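Local structure of angiotensin-converting enzyme (Anopheles gambiae, 6S1Y) at residues 93-98 / 489-494; 103-108 / 175-180; 185-188 / 192-195. The protein is a mosquito zinc metallopeptidase of the angiotensin-converting enzyme family that probably trims dipeptides from the carboxyl ends of peptide substrates. One frame throughout, in Å; residues are numbered along the deposited sequence.

Contact 1 (93-98 / 489-494). With KSN ((2~{S})-2-[[(4~{S})-4-azanyl-5-oxidanyl-5-oxidanylidene-pentanoyl]amino]pentanedioic acid), chain H.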
# COMPACT_ATOMS: atom_id res chain seq x y z
N LEU A 93 24.13 -1.19 -0.57
CA LEU A 93 24.15 -0.21 -1.65
C LEU A 93 22.87 -0.20 -2.48
O LEU A 93 22.43 0.87 -2.91
CB LEU A 93 25.33 -0.47 -2.58
CG LEU A 93 26.75 -0.33 -2.01
CD1 LEU A 93 27.75 -0.66 -3.10
CD2 LEU A 93 26.97 1.06 -1.49
N GLY A 94 22.29 -1.38 -2.73
CA GLY A 94 21.18 -1.45 -3.66
C GLY A 94 21.59 -0.95 -5.03
O GLY A 94 22.66 -1.30 -5.56
N TYR A 95 20.76 -0.08 -5.60
CA TYR A 95 21.01 0.42 -6.95
C TYR A 95 22.33 1.17 -7.02
O TYR A 95 22.98 1.21 -8.08
CB TYR A 95 19.88 1.34 -7.40
CG TYR A 95 18.57 0.62 -7.71
CD1 TYR A 95 18.50 -0.76 -7.73
CD2 TYR A 95 17.41 1.34 -7.98
CE1 TYR A 95 17.33 -1.41 -8.00
CE2 TYR A 95 16.22 0.70 -8.26
CZ TYR A 95 16.18 -0.67 -8.27
OH TYR A 95 15.00 -1.34 -8.55
N ALA A 96 22.76 1.78 -5.91
CA ALA A 96 24.00 2.54 -5.93
C ALA A 96 25.20 1.66 -6.24
O ALA A 96 26.27 2.20 -6.51
CB ALA A 96 24.21 3.25 -4.58
N ALA A 97 25.05 0.33 -6.25
CA ALA A 97 26.16 -0.53 -6.63
C ALA A 97 26.53 -0.40 -8.10
O ALA A 97 27.60 -0.88 -8.49
CB ALA A 97 25.84 -1.99 -6.32
N LEU A 98 25.71 0.23 -8.91
CA LEU A 98 26.00 0.25 -10.34
C LEU A 98 26.97 1.37 -10.69
O LEU A 98 27.00 2.41 -10.04
CB LEU A 98 24.71 0.44 -11.14
CG LEU A 98 23.64 -0.64 -11.08
CD1 LEU A 98 22.30 -0.02 -11.48
CD2 LEU A 98 23.97 -1.83 -11.99
N SER A 489 4.97 1.15 -12.35
CA SER A 489 5.63 2.23 -13.05
C SER A 489 6.66 2.95 -12.18
O SER A 489 7.62 3.52 -12.73
CB SER A 489 4.61 3.27 -13.54
OG SER A 489 4.01 2.91 -14.75
N ALA A 490 6.47 2.99 -10.86
CA ALA A 490 7.38 3.70 -9.96
C ALA A 490 8.34 2.78 -9.22
O ALA A 490 9.06 3.25 -8.32
CB ALA A 490 6.59 4.52 -8.92
N ASP A 491 8.36 1.49 -9.53
CA ASP A 491 9.31 0.57 -8.92
C ASP A 491 9.24 0.63 -7.40
O ASP A 491 10.25 0.76 -6.71
CB ASP A 491 10.74 0.85 -9.41
CG ASP A 491 11.78 -0.02 -8.72
OD1 ASP A 491 11.47 -1.20 -8.46
OD2 ASP A 491 12.89 0.48 -8.44
N VAL A 492 8.03 0.51 -6.87
CA VAL A 492 7.81 0.40 -5.43
C VAL A 492 7.39 -1.04 -5.15
O VAL A 492 6.39 -1.52 -5.68
CB VAL A 492 6.74 1.39 -4.93
CG1 VAL A 492 6.50 1.17 -3.47
CG2 VAL A 492 7.17 2.84 -5.21
N GLU A 493 8.19 -1.73 -4.34
CA GLU A 493 7.85 -3.07 -3.86
C GLU A 493 6.43 -3.08 -3.31
O GLU A 493 5.99 -2.12 -2.67
CB GLU A 493 8.87 -3.47 -2.79
CG GLU A 493 8.82 -4.90 -2.37
CD GLU A 493 8.07 -5.10 -1.07
OE1 GLU A 493 7.26 -4.23 -0.71
OE2 GLU A 493 8.30 -6.14 -0.43
N TYR A 494 5.68 -4.17 -3.58
CA TYR A 494 4.28 -4.22 -3.17
C TYR A 494 3.99 -5.24 -2.09
O TYR A 494 2.93 -5.16 -1.45
CB TYR A 494 3.36 -4.50 -4.36
CG TYR A 494 1.98 -3.85 -4.25
CD1 TYR A 494 1.80 -2.50 -4.51
CD2 TYR A 494 0.86 -4.60 -3.90
CE1 TYR A 494 0.56 -1.92 -4.42
CE2 TYR A 494 -0.38 -4.03 -3.81
CZ TYR A 494 -0.53 -2.68 -4.06
OH TYR A 494 -1.77 -2.14 -3.96
C10 KSN H . 5.52 5.70 -2.29
C13 KSN H . 1.90 4.53 0.39
C17 KSN H . -2.61 1.42 -3.17
C02 KSN H . -2.56 1.49 -1.64
C03 KSN H . -1.38 2.28 -1.05
C04 KSN H . -0.69 3.28 -1.97
C05 KSN H . -0.71 4.75 -1.47
C07 KSN H . 1.85 4.88 -1.12
C08 KSN H . 3.01 5.74 -1.60
C09 KSN H . 4.36 5.01 -1.54
N01 KSN H . -2.52 0.14 -1.07
N06 KSN H . 0.51 5.49 -1.14
O11 KSN H . 5.26 6.58 -3.17
O12 KSN H . 6.74 5.40 -2.04
O14 KSN H . 1.41 5.36 1.20
O15 KSN H . 2.38 3.46 0.81
O16 KSN H . -1.75 5.33 -1.43
O18 KSN H . -3.19 2.36 -3.79
O19 KSN H . -2.13 0.48 -3.86

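Contact 2 (103-108 / 175-180)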
# COMPACT_ATOMS: atom_id res chain seq x y z
N PHE A 103 23.51 3.54 -13.32
CA PHE A 103 22.63 4.07 -12.29
C PHE A 103 21.67 5.11 -12.87
O PHE A 103 20.45 5.01 -12.71
CB PHE A 103 23.47 4.67 -11.16
CG PHE A 103 22.67 5.24 -10.01
CD1 PHE A 103 22.33 4.46 -8.93
CD2 PHE A 103 22.30 6.57 -10.01
CE1 PHE A 103 21.60 4.97 -7.88
CE2 PHE A 103 21.57 7.11 -8.94
CZ PHE A 103 21.22 6.31 -7.87
N LYS A 104 22.20 6.11 -13.56
CA LYS A 104 21.33 7.14 -14.10
C LYS A 104 20.45 6.58 -15.21
O LYS A 104 19.36 7.11 -15.47
CB LYS A 104 22.15 8.33 -14.59
CG LYS A 104 23.05 8.91 -13.51
CD LYS A 104 23.56 10.29 -13.91
CE LYS A 104 25.05 10.47 -13.61
NZ LYS A 104 25.65 11.41 -14.60
N GLU A 105 20.90 5.53 -15.89
CA GLU A 105 20.07 4.92 -16.92
C GLU A 105 18.88 4.21 -16.28
O GLU A 105 17.76 4.27 -16.80
CB GLU A 105 20.90 3.96 -17.77
CG GLU A 105 20.27 3.59 -19.10
CD GLU A 105 21.10 2.59 -19.90
OE1 GLU A 105 21.94 1.86 -19.32
OE2 GLU A 105 20.88 2.53 -21.13
N LEU A 106 19.09 3.59 -15.13
CA LEU A 106 18.02 2.92 -14.42
C LEU A 106 17.00 3.92 -13.87
O LEU A 106 15.79 3.78 -14.11
CB LEU A 106 18.61 2.07 -13.29
CG LEU A 106 17.65 1.46 -12.29
CD1 LEU A 106 16.60 0.60 -12.98
CD2 LEU A 106 18.42 0.65 -11.28
N LEU A 107 17.46 4.94 -13.15
CA LEU A 107 16.51 5.93 -12.63
C LEU A 107 15.74 6.58 -13.76
O LEU A 107 14.55 6.87 -13.63
CB LEU A 107 17.23 6.98 -11.78
CG LEU A 107 17.69 6.54 -10.38
CD1 LEU A 107 18.06 7.79 -9.57
CD2 LEU A 107 16.66 5.72 -9.62
N GLY A 108 16.39 6.81 -14.91
CA GLY A 108 15.71 7.41 -16.04
C GLY A 108 14.67 6.50 -16.65
O GLY A 108 13.65 6.97 -17.16
N VAL A 175 14.02 -3.61 -15.86
CA VAL A 175 14.21 -4.97 -15.38
C VAL A 175 15.66 -5.39 -15.52
O VAL A 175 16.23 -6.02 -14.62
CB VAL A 175 13.27 -5.93 -16.12
CG1 VAL A 175 13.77 -7.35 -16.01
CG2 VAL A 175 11.87 -5.79 -15.54
N GLU A 176 16.29 -5.04 -16.66
CA GLU A 176 17.65 -5.52 -16.93
C GLU A 176 18.65 -4.92 -15.95
O GLU A 176 19.52 -5.64 -15.45
CB GLU A 176 18.05 -5.19 -18.37
CG GLU A 176 17.55 -6.23 -19.36
CD GLU A 176 17.30 -5.68 -20.77
OE1 GLU A 176 16.80 -6.46 -21.61
OE2 GLU A 176 17.59 -4.49 -21.02
N LEU A 177 18.52 -3.63 -15.65
CA LEU A 177 19.47 -2.99 -14.75
C LEU A 177 19.13 -3.22 -13.29
O LEU A 177 20.03 -3.16 -12.43
CB LEU A 177 19.52 -1.49 -15.04
CG LEU A 177 20.14 -1.15 -16.40
CD1 LEU A 177 19.88 0.29 -16.78
CD2 LEU A 177 21.64 -1.45 -16.39
N ASN A 178 17.86 -3.46 -12.97
CA ASN A 178 17.51 -3.92 -11.63
C ASN A 178 18.21 -5.25 -11.36
O ASN A 178 18.67 -5.50 -10.25
CB ASN A 178 15.99 -4.06 -11.48
CG ASN A 178 15.58 -4.84 -10.21
OD1 ASN A 178 15.77 -6.05 -10.13
ND2 ASN A 178 15.02 -4.15 -9.23
N ARG A 179 18.32 -6.09 -12.40
CA ARG A 179 19.03 -7.35 -12.26
C ARG A 179 20.52 -7.13 -12.08
O ARG A 179 21.14 -7.73 -11.19
CB ARG A 179 18.75 -8.23 -13.48
CG ARG A 179 19.24 -9.64 -13.31
CD ARG A 179 18.92 -10.48 -14.53
NE ARG A 179 19.65 -11.74 -14.44
CZ ARG A 179 20.84 -11.96 -15.00
NH1 ARG A 179 21.45 -11.01 -15.70
NH2 ARG A 179 21.42 -13.15 -14.86
N GLN A 180 21.12 -6.28 -12.92
CA GLN A 180 22.55 -5.99 -12.78
C GLN A 180 22.88 -5.52 -11.37
O GLN A 180 23.94 -5.86 -10.83
CB GLN A 180 22.99 -4.95 -13.81
CG GLN A 180 23.15 -5.50 -15.20
CD GLN A 180 24.15 -6.65 -15.23
OE1 GLN A 180 23.84 -7.74 -15.70
NE2 GLN A 180 25.35 -6.41 -14.69

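Contact 3 (185-188 / 192-195)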
# COMPACT_ATOMS: atom_id res chain seq x y z
N ASN A 185 25.33 -6.93 -6.02
CA ASN A 185 25.20 -7.02 -4.56
C ASN A 185 25.22 -8.46 -4.06
O ASN A 185 24.96 -8.69 -2.89
CB ASN A 185 23.91 -6.34 -4.10
CG ASN A 185 24.11 -4.88 -3.74
OD1 ASN A 185 24.36 -4.55 -2.57
ND2 ASN A 185 23.96 -3.99 -4.72
N ASN A 186 25.49 -9.42 -4.94
CA ASN A 186 25.57 -10.84 -4.57
C ASN A 186 24.20 -11.46 -4.28
O ASN A 186 24.10 -12.41 -3.51
CB ASN A 186 26.51 -11.06 -3.38
CG ASN A 186 27.96 -10.72 -3.70
OD1 ASN A 186 28.35 -10.69 -4.87
ND2 ASN A 186 28.76 -10.45 -2.66
N PHE A 187 23.15 -10.94 -4.91
CA PHE A 187 21.83 -11.58 -4.91
C PHE A 187 21.56 -12.20 -6.27
O PHE A 187 22.02 -11.69 -7.31
CB PHE A 187 20.72 -10.58 -4.60
CG PHE A 187 20.77 -10.00 -3.21
CD1 PHE A 187 20.31 -10.72 -2.13
CD2 PHE A 187 21.26 -8.72 -3.01
CE1 PHE A 187 20.35 -10.19 -0.84
CE2 PHE A 187 21.30 -8.17 -1.72
CZ PHE A 187 20.85 -8.91 -0.64
N SER A 188 20.78 -13.28 -6.27
CA SER A 188 20.48 -13.99 -7.51
C SER A 188 19.60 -13.18 -8.46
O SER A 188 19.67 -13.36 -9.69
CB SER A 188 19.82 -15.34 -7.19
OG SER A 188 18.95 -15.25 -6.06
N ALA A 192 15.17 -11.58 -4.88
CA ALA A 192 15.89 -11.87 -3.65
C ALA A 192 16.19 -10.58 -2.90
O ALA A 192 16.13 -10.54 -1.67
CB ALA A 192 17.20 -12.63 -3.95
N VAL A 193 16.48 -9.51 -3.63
CA VAL A 193 16.73 -8.23 -2.99
C VAL A 193 15.51 -7.80 -2.19
O VAL A 193 15.61 -7.45 -1.00
CB VAL A 193 17.10 -7.16 -4.03
CG1 VAL A 193 17.11 -5.76 -3.38
CG2 VAL A 193 18.45 -7.49 -4.65
N TRP A 194 14.33 -7.80 -2.83
CA TRP A 194 13.10 -7.38 -2.15
C TRP A 194 12.81 -8.30 -0.97
O TRP A 194 12.53 -7.83 0.14
CB TRP A 194 11.92 -7.38 -3.13
CG TRP A 194 11.83 -6.17 -4.04
CD1 TRP A 194 12.67 -5.09 -4.06
CD2 TRP A 194 10.85 -5.94 -5.06
NE1 TRP A 194 12.26 -4.20 -5.02
CE2 TRP A 194 11.15 -4.69 -5.65
CE3 TRP A 194 9.74 -6.65 -5.52
CZ2 TRP A 194 10.39 -4.15 -6.68
CZ3 TRP A 194 8.99 -6.12 -6.57
CH2 TRP A 194 9.32 -4.88 -7.13
N LEU A 195 12.90 -9.61 -1.18
CA LEU A 195 12.60 -10.54 -0.09
C LEU A 195 13.61 -10.42 1.04
O LEU A 195 13.28 -10.69 2.20
CB LEU A 195 12.53 -11.97 -0.63
CG LEU A 195 11.18 -12.30 -1.26
CD1 LEU A 195 11.28 -13.55 -2.15
CD2 LEU A 195 10.10 -12.49 -0.20

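Contact 1 (93-98 / 489-494)
Y95 has its CG anti to its own carbonyl carbon (chi1 -71°), and D491 carries its carboxylate anti to the backbone N. These two torsions send the phenol and the carboxylate at each other from opposite directions. Y95 OH donates a hydrogen bond to D491 OD2 at 2.8 Å. It arrives on the syn side of that oxygen, 29° out of the carboxylate plane. OD2 itself lies in the plane of the tyrosine ring, at its edge, with Y95 CE2 3.3 Å away. The ring and carboxylate planes lie 19° apart. The second carboxylate oxygen, OD1, is taken by Y174 OH, so D491 binds two phenols. Y95 OH is also bonded to N178 ND2, and so joins D491 to helix 168-184.

The backbone fixes D491 as well. It has positive phi and is the C-prime residue of a Schellman motif that ends the short helix 486-489, with V492 N bonded back to H487 O and D491 N to V488 O. The chain then runs on into helix 495-514. E493 precedes the turn into that helix, and its side chain caps a backbone N just past the segment. On the other segment, Y95 opens the 3-10 turn 95-97, where L98 N bonds to Y95 O at 3.0 Å.

Three residues past D491, Y494 enters the ligand pocket of the metallopeptidase. Y494 OH donates to KSN O19 at 2.6 Å, and O19 sits at the ring edge, in its plane. The ligand is held further by Y497, K485, Q255 and the carbonyl of A328. Y494 N is bonded to D439 of helix 431-447.

Contact 2 (103-108 / 175-180)
L106 and L177 make the apolar centre of this helix pair. Their CA atoms lie 6.1 Å apart, the shortest such separation between the two segments. Both side chains leave their helix toward the other one and slide past each other in opposite directions. L106 CB rests 4.1 Å from L177 CB, and L106 CD1 is equally far from L177 CB. The L106 methyl CD1 also reaches the backbone of the next residue, 4.3 Å from N178 N.

A second group of contacts sets the L177 methyl CD1 against a backbone N and the E105 side chain. L177 holds CG anti to its carbonyl carbon (chi1 -68°), which carries CD1 across to the other helix. There CD1 lies 3.8 Å from L106 N and 3.6 Å from E105 OE1. The E105 side chain is extended beyond CG and crosses L177 at about a right angle, so its CB, CG, CD and OE1 all pass the same methyl. E105 is exposed and lies at the margin of the contact, beside the buried L177. Its other oxygen, OE2, makes a long and weak ion pair with K173.

Hydrogen bonding stays within each helix, for example L107 N to F103 O and R179 N to V175 O. Across the interface the two segments meet by van der Waals contact alone.

The segment axes approach to 9.5 Å, with their directions 136° apart, nearer antiparallel than parallel. Helix 100-119 also touches helix 46-70, through F103, K104 and L107; that helix is probably one of the lid helices known in this family. On helix 168-184, V175 and N178 reach on to V445 and F446 of helix 431-447.

Contact 3 (185-188 / 192-195)
F187 lays its ring beside the first part of helix 190-196 and crosses the side chain of V193 at about a right angle. V193 CA lies over one face of the ring. The closest touch is made by V193 CG2, which comes to 3.5 Å from F187 CD2 and 3.7 Å from F187 CG. The same methyl is 3.8 Å from F187 CB, so it fits against the root of the side chain as well as its ring. F187 has CG anti to its carbonyl carbon (chi1 -65°), and this turns the ring toward the helix. On the other ortho carbon, F187 CD1, A192 CB approaches obliquely at 4.1 Å. A192 and V193, neighbours in sequence, are thus bridged by a single phenylalanine.

S188 adds a smaller contact. Its OG lies between the backbone N and the carbonyl carbon (chi1 36°) and comes to 3.8 Å from A192 CB.

The segment 185-188 is the link between two helices. N186 has positive phi and is the C-prime residue of a Schellman motif that ends helix 168-184, with F187 N bonded back to A182 O and N186 N to L183 O. F187 then folds onto the helix that follows. V193 also touches A182, so it packs against both the link and the preceding helix. W194 meets F446 of helix 431-447 edge to face.

The chemistry is mainly apolar. The side chains meet carbon to carbon, except where S188 OG rests on A192 CB. The segments share no hydrogen bond or ion pair, so fit of shape rather than directed bonding places the ring.

In the fold
Y95 ties contact 1 to contact 2: its CD2 packs 3.5 Å from L106 CD2, and its OH makes a probable hydrogen bond to N178. The centres of these contacts are about 8 Å apart. Contact 3 lies about 11 Å from contact 1, centre to centre. They join through W194, whose CD2 is 3.5 Å from E493 CG, and through a weak bond between N185 ND2 and G94 O. Contacts 2 and 3 do not touch, though helix 168-184 runs from one toward the other. Along the chain both are nested inside the loop closed by contact 1. Of the three, contact 1 supplies a residue of the ligand pocket, Y494; the zinc there is bound by H357, H361 and E385.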